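Local coordinates for Endonuclease/exonuclease/phosphatase (Leptotrichia buccalis C-1013-b, PDB 3TEB), which probably acts as a magnesium-dependent nuclease or related phosphodiesterase of the DNase I-like endonuclease/exonuclease/phosphatase family, at residues 231-245 with 254-266. Numbering follows the deposited sequence.
Sequences IFSNKELKVKESKVI and VSDHFGIEVKIEF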
loop_
_atom_site.group_PDB
_atom_site.type_symbol
_atom_site.label_atom_id
_atom_site.label_comp_id
_atom_site.label_asym_id
_atom_site.label_seq_id
_atom_site.Cartn_x
_atom_site.Cartn_y
_atom_site.Cartn_z
ATOM N N ILE A 231 4.595 -5.573 -4.558
ATOM C CA ILE A 231 3.614 -6.494 -4.024
ATOM C C ILE A 231 4.298 -7.859 -3.842
ATOM O O ILE A 231 4.589 -8.557 -4.813
ATOM C CB ILE A 231 2.343 -6.537 -4.895
ATOM C CG1 ILE A 231 1.552 -5.249 -4.689
ATOM C CG2 ILE A 231 1.452 -7.711 -4.512
ATOM C CD1 ILE A 231 0.632 -4.911 -5.808
ATOM N N PHE A 232 4.589 -8.200 -2.587
ATOM C CA PHE A 232 5.244 -9.452 -2.231
ATOM C C PHE A 232 4.221 -10.481 -1.786
ATOM O O PHE A 232 3.083 -10.146 -1.441
ATOM C CB PHE A 232 6.250 -9.243 -1.093
ATOM C CG PHE A 232 7.402 -8.354 -1.448
ATOM C CD1 PHE A 232 8.325 -8.735 -2.417
ATOM C CD2 PHE A 232 7.582 -7.142 -0.798
ATOM C CE1 PHE A 232 9.396 -7.904 -2.748
ATOM C CE2 PHE A 232 8.649 -6.312 -1.114
ATOM C CZ PHE A 232 9.557 -6.692 -2.096
ATOM N N SER A 233 4.657 -11.734 -1.759
ATOM C CA SER A 233 3.824 -12.867 -1.421
ATOM C C SER A 233 4.663 -13.818 -0.570
ATOM O O SER A 233 5.879 -13.886 -0.754
ATOM C CB SER A 233 3.413 -13.554 -2.718
ATOM O OG SER A 233 2.372 -14.485 -2.502
ATOM N N ASN A 234 4.036 -14.546 0.356
ATOM C CA ASN A 234 4.755 -15.541 1.165
ATOM C C ASN A 234 4.753 -16.908 0.519
ATOM O O ASN A 234 5.394 -17.833 1.003
ATOM C CB ASN A 234 4.178 -15.640 2.577
ATOM C CG ASN A 234 2.752 -16.157 2.596
ATOM O OD1 ASN A 234 1.996 -15.981 1.638
ATOM N ND2 ASN A 234 2.368 -16.779 3.702
ATOM N N LYS A 235 4.002 -17.021 -0.569
ATOM C CA LYS A 235 3.901 -18.242 -1.343
ATOM C C LYS A 235 4.064 -17.867 -2.799
ATOM O O LYS A 235 3.852 -16.717 -3.174
ATOM C CB LYS A 235 2.524 -18.887 -1.170
ATOM C CG LYS A 235 2.105 -19.281 0.246
ATOM C CD LYS A 235 0.909 -20.212 0.148
ATOM C CE LYS A 235 -0.092 -20.024 1.265
ATOM N NZ LYS A 235 0.228 -20.791 2.492
ATOM N N GLU A 236 4.421 -18.848 -3.624
ATOM C CA GLU A 236 4.488 -18.664 -5.071
ATOM C C GLU A 236 3.077 -18.618 -5.635
ATOM O O GLU A 236 2.218 -19.387 -5.230
ATOM C CB GLU A 236 5.263 -19.803 -5.712
ATOM C CG GLU A 236 6.177 -19.368 -6.838
ATOM C CD GLU A 236 7.290 -20.377 -7.105
ATOM O OE1 GLU A 236 7.533 -21.253 -6.238
ATOM O OE2 GLU A 236 7.927 -20.300 -8.179
ATOM N N LEU A 237 2.844 -17.705 -6.566
ATOM C CA LEU A 237 1.505 -17.463 -7.078
ATOM C C LEU A 237 1.455 -17.514 -8.589
ATOM O O LEU A 237 2.481 -17.397 -9.265
ATOM C CB LEU A 237 1.004 -16.091 -6.620
ATOM C CG LEU A 237 0.639 -15.927 -5.152
ATOM C CD1 LEU A 237 -0.037 -14.603 -4.947
ATOM C CD2 LEU A 237 -0.267 -17.067 -4.718
ATOM N N LYS A 238 0.244 -17.685 -9.110
ATOM C CA LYS A 238 -0.002 -17.576 -10.536
ATOM C C LYS A 238 -0.387 -16.128 -10.822
ATOM O O LYS A 238 -1.522 -15.708 -10.567
ATOM C CB LYS A 238 -1.082 -18.578 -10.971
ATOM C CG LYS A 238 -1.550 -18.460 -12.417
ATOM C CD LYS A 238 -0.400 -18.425 -13.420
ATOM C CE LYS A 238 -0.899 -17.926 -14.759
ATOM N NZ LYS A 238 -1.592 -18.993 -15.533
ATOM N N VAL A 239 0.588 -15.374 -11.325
ATOM C CA VAL A 239 0.460 -13.925 -11.518
ATOM C C VAL A 239 0.375 -13.616 -13.011
ATOM O O VAL A 239 1.381 -13.646 -13.724
ATOM C CB VAL A 239 1.647 -13.147 -10.877
ATOM C CG1 VAL A 239 1.410 -11.657 -10.941
ATOM C CG2 VAL A 239 1.879 -13.583 -9.442
ATOM N N LYS A 240 -0.831 -13.321 -13.475
ATOM C CA LYS A 240 -1.077 -13.120 -14.891
ATOM C C LYS A 240 -0.442 -11.835 -15.458
ATOM O O LYS A 240 0.021 -11.830 -16.612
ATOM C CB LYS A 240 -2.582 -13.203 -15.185
ATOM C CG LYS A 240 -2.937 -13.147 -16.676
ATOM C CD LYS A 240 -3.933 -14.230 -17.084
ATOM C CE LYS A 240 -4.398 -14.004 -18.513
ATOM N NZ LYS A 240 -4.909 -15.263 -19.126
ATOM N N GLU A 241 -0.399 -10.773 -14.641
ATOM C CA GLU A 241 0.040 -9.437 -15.073
ATOM C C GLU A 241 0.496 -8.526 -13.926
ATOM O O GLU A 241 -0.046 -8.579 -12.827
ATOM C CB GLU A 241 -1.096 -8.755 -15.830
ATOM C CG GLU A 241 -0.742 -7.385 -16.416
ATOM C CD GLU A 241 -1.712 -6.928 -17.504
ATOM O OE1 GLU A 241 -2.785 -7.560 -17.656
ATOM O OE2 GLU A 241 -1.396 -5.942 -18.213
ATOM N N SER A 242 1.480 -7.673 -14.192
ATOM C CA SER A 242 1.889 -6.650 -13.232
ATOM C C SER A 242 2.233 -5.333 -13.917
ATOM O O SER A 242 3.367 -5.132 -14.347
ATOM C CB SER A 242 3.083 -7.124 -12.408
ATOM O OG SER A 242 3.606 -6.066 -11.620
ATOM N N LYS A 243 1.264 -4.430 -14.009
ATOM C CA LYS A 243 1.505 -3.139 -14.651
ATOM C C LYS A 243 1.669 -1.994 -13.654
ATOM O O LYS A 243 1.148 -2.045 -12.537
ATOM C CB LYS A 243 0.400 -2.805 -15.667
ATOM C CG LYS A 243 0.346 -3.735 -16.867
ATOM C CD LYS A 243 1.760 -4.134 -17.361
ATOM C CE LYS A 243 1.754 -5.297 -18.366
ATOM N NZ LYS A 243 1.436 -4.830 -19.733
ATOM N N VAL A 244 2.403 -0.966 -14.073
ATOM C CA VAL A 244 2.429 0.294 -13.355
ATOM C C VAL A 244 1.230 1.106 -13.832
ATOM O O VAL A 244 0.795 0.959 -14.973
ATOM C CB VAL A 244 3.757 1.046 -13.571
ATOM C CG1 VAL A 244 3.749 2.392 -12.855
ATOM C CG2 VAL A 244 4.917 0.199 -13.072
ATOM N N ILE A 245 0.682 1.927 -12.945
ATOM C CA ILE A 245 -0.477 2.754 -13.251
ATOM C C ILE A 245 -0.304 4.159 -12.634
ATOM O O ILE A 245 0.470 4.341 -11.668
ATOM C CB ILE A 245 -1.801 2.054 -12.825
ATOM C CG1 ILE A 245 -3.018 2.868 -13.245
ATOM C CG2 ILE A 245 -1.821 1.768 -11.337
ATOM C CD1 ILE A 245 -4.298 2.090 -13.221
ATOM N N VAL A 254 -1.276 10.777 -10.012
ATOM C CA VAL A 254 -2.065 11.181 -8.827
ATOM C C VAL A 254 -1.241 11.369 -7.557
ATOM O O VAL A 254 -1.767 11.770 -6.520
ATOM C CB VAL A 254 -3.219 10.204 -8.507
ATOM C CG1 VAL A 254 -4.138 10.055 -9.701
ATOM C CG2 VAL A 254 -2.682 8.852 -8.044
ATOM N N SER A 255 0.049 11.080 -7.645
ATOM C CA SER A 255 0.932 11.199 -6.503
ATOM C C SER A 255 2.365 11.510 -6.938
ATOM O O SER A 255 2.611 11.841 -8.097
ATOM C CB SER A 255 0.887 9.898 -5.727
ATOM O OG SER A 255 1.703 9.978 -4.582
ATOM N N ASP A 256 3.309 11.423 -6.003
ATOM C CA ASP A 256 4.729 11.503 -6.347
ATOM C C ASP A 256 5.345 10.114 -6.567
ATOM O O ASP A 256 6.531 9.997 -6.880
ATOM C CB ASP A 256 5.528 12.354 -5.336
ATOM C CG ASP A 256 5.562 11.764 -3.926
ATOM O OD1 ASP A 256 4.903 10.728 -3.639
ATOM O OD2 ASP A 256 6.267 12.357 -3.081
ATOM N N HIS A 257 4.520 9.076 -6.386
ATOM C CA HIS A 257 4.834 7.690 -6.739
ATOM C C HIS A 257 3.769 7.241 -7.720
ATOM O O HIS A 257 2.637 7.717 -7.647
ATOM C CB HIS A 257 4.691 6.784 -5.517
ATOM C CG HIS A 257 5.813 6.878 -4.532
ATOM N ND1 HIS A 257 6.529 5.773 -4.124
ATOM C CD2 HIS A 257 6.312 7.931 -3.840
ATOM C CE1 HIS A 257 7.439 6.147 -3.241
ATOM N NE2 HIS A 257 7.324 7.450 -3.047
ATOM N N PHE A 258 4.103 6.318 -8.621
ATOM C CA PHE A 258 3.074 5.656 -9.426
ATOM C C PHE A 258 2.590 4.407 -8.692
ATOM O O PHE A 258 3.258 3.902 -7.772
ATOM C CB PHE A 258 3.586 5.265 -10.807
ATOM C CG PHE A 258 4.408 6.320 -11.486
ATOM C CD1 PHE A 258 4.033 7.664 -11.444
ATOM C CD2 PHE A 258 5.550 5.964 -12.203
ATOM C CE1 PHE A 258 4.800 8.632 -12.084
ATOM C CE2 PHE A 258 6.313 6.920 -12.847
ATOM C CZ PHE A 258 5.942 8.255 -12.788
ATOM N N GLY A 259 1.426 3.908 -9.093
ATOM C CA GLY A 259 0.852 2.740 -8.432
ATOM C C GLY A 259 1.143 1.460 -9.181
ATOM O O GLY A 259 1.449 1.498 -10.372
ATOM N N ILE A 260 1.055 0.332 -8.482
ATOM C CA ILE A 260 1.197 -0.986 -9.090
ATOM C C ILE A 260 -0.140 -1.683 -9.059
ATOM O O ILE A 260 -0.868 -1.649 -8.064
ATOM C CB ILE A 260 2.239 -1.870 -8.365
ATOM C CG1 ILE A 260 3.638 -1.295 -8.517
ATOM C CG2 ILE A 260 2.238 -3.289 -8.916
ATOM C CD1 ILE A 260 4.615 -1.923 -7.573
ATOM N N GLU A 261 -0.426 -2.335 -10.169
ATOM C CA GLU A 261 -1.688 -2.959 -10.414
ATOM C C GLU A 261 -1.388 -4.394 -10.862
ATOM O O GLU A 261 -0.746 -4.617 -11.889
ATOM C CB GLU A 261 -2.384 -2.147 -11.494
ATOM C CG GLU A 261 -3.668 -2.714 -12.032
ATOM C CD GLU A 261 -4.000 -2.195 -13.441
ATOM O OE1 GLU A 261 -5.087 -2.566 -13.958
ATOM O OE2 GLU A 261 -3.182 -1.438 -14.034
ATOM N N VAL A 262 -1.847 -5.366 -10.079
ATOM C CA VAL A 262 -1.471 -6.769 -10.259
ATOM C C VAL A 262 -2.711 -7.651 -10.387
ATOM O O VAL A 262 -3.686 -7.463 -9.652
ATOM C CB VAL A 262 -0.598 -7.243 -9.057
ATOM C CG1 VAL A 262 -0.508 -8.737 -8.993
ATOM C CG2 VAL A 262 0.793 -6.661 -9.147
ATOM N N LYS A 263 -2.672 -8.605 -11.316
ATOM C CA LYS A 263 -3.758 -9.580 -11.470
ATOM C C LYS A 263 -3.327 -11.007 -11.058
ATOM O O LYS A 263 -2.370 -11.555 -11.599
ATOM C CB LYS A 263 -4.310 -9.541 -12.900
ATOM C CG LYS A 263 -5.648 -10.253 -13.065
ATOM C CD LYS A 263 -6.017 -10.418 -14.534
ATOM C CE LYS A 263 -6.901 -11.652 -14.740
ATOM N NZ LYS A 263 -6.844 -12.167 -16.151
ATOM N N ILE A 264 -4.031 -11.589 -10.087
ATOM C CA ILE A 264 -3.721 -12.929 -9.570
ATOM C C ILE A 264 -4.903 -13.856 -9.791
ATOM O O ILE A 264 -6.046 -13.458 -9.587
ATOM C CB ILE A 264 -3.497 -12.950 -8.024
ATOM C CG1 ILE A 264 -2.887 -11.644 -7.478
ATOM C CG2 ILE A 264 -2.742 -14.230 -7.601
ATOM C CD1 ILE A 264 -1.381 -11.628 -7.358
ATOM N N GLU A 265 -4.646 -15.099 -10.173
ATOM C CA GLU A 265 -5.736 -16.064 -10.149
ATOM C C GLU A 265 -5.459 -17.288 -9.288
ATOM O O GLU A 265 -4.335 -17.794 -9.241
ATOM C CB GLU A 265 -6.246 -16.417 -11.556
ATOM C CG GLU A 265 -5.342 -17.271 -12.428
ATOM C CD GLU A 265 -5.724 -17.182 -13.904
ATOM O OE1 GLU A 265 -5.788 -16.029 -14.420
ATOM O OE2 GLU A 265 -5.950 -18.253 -14.533
ATOM N N PHE A 266 -6.502 -17.719 -8.582
ATOM C CA PHE A 266 -6.466 -18.919 -7.745
ATOM C C PHE A 266 -7.867 -19.496 -7.533
ATOM O O PHE A 266 -8.112 -20.672 -7.814
ATOM C CB PHE A 266 -5.784 -18.657 -6.387
ATOM C CG PHE A 266 -5.964 -17.262 -5.863
ATOM C CD1 PHE A 266 -7.227 -16.763 -5.571
ATOM C CD2 PHE A 266 -4.862 -16.453 -5.643
ATOM C CE1 PHE A 266 -7.388 -15.465 -5.084
ATOM C CE2 PHE A 266 -5.009 -15.142 -5.149
ATOM C CZ PHE A 266 -6.274 -14.649 -4.871
#
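Gly259 and Ile245 exchange both backbone hydrogen bonds, with Ile245 N 2.7 Å from Gly259 O, and Lys243 and Glu261 repeat the pattern, Glu261 N lying 2.9 Å from Lys243 O. The antiparallel ladder then meets a beta bulge: Lys240 and Glu241 together face Lys263, Lys263 N bonding to Glu241 O and Lys263 O taking a weak bond from Lys240 N, so the register shifts by one before Val239 pairs with Ile264. Beyond the bulge Glu265 N donates a nearly straight hydrogen bond (163°) to Lys238 O, 3.2 Å away. On the face of Glu241, Lys243 and Glu261, Lys243 NZ forms a salt bridge with Glu241 OE2 along its own strand, and Glu261 OE1 one with Lys33; the methyl CD1 of Ile245 rests 3.8 Å from Glu261 OE2. The other face is apolar apart from Ser242. Val262 spreads its branches, CG1 anti to the backbone N (chi1 164°) and 4.0 Å from Val239 CG1, CG2 against Ser242 OG and, at 3.8 Å, Ile231 CD1. Ile231, from strand 225-233 of the second sheet, packs against this face, and its CD1 also meets Ile260 CG2; farther along, Leu237 CD1 packs on Ile264 CG2 at 3.8 Å. Replacing Val262 with an alanine would probably open a gap between Ile231 and Val239 where the two sheets face each other. Strand 259-264, lying between 4-10 and 239-245, follows the loop carrying Asp256, a residue of the magnesium site, and Ile231 brings the second sheet onto it, as in the layered beta-sandwich core of DNase I-like enzymes.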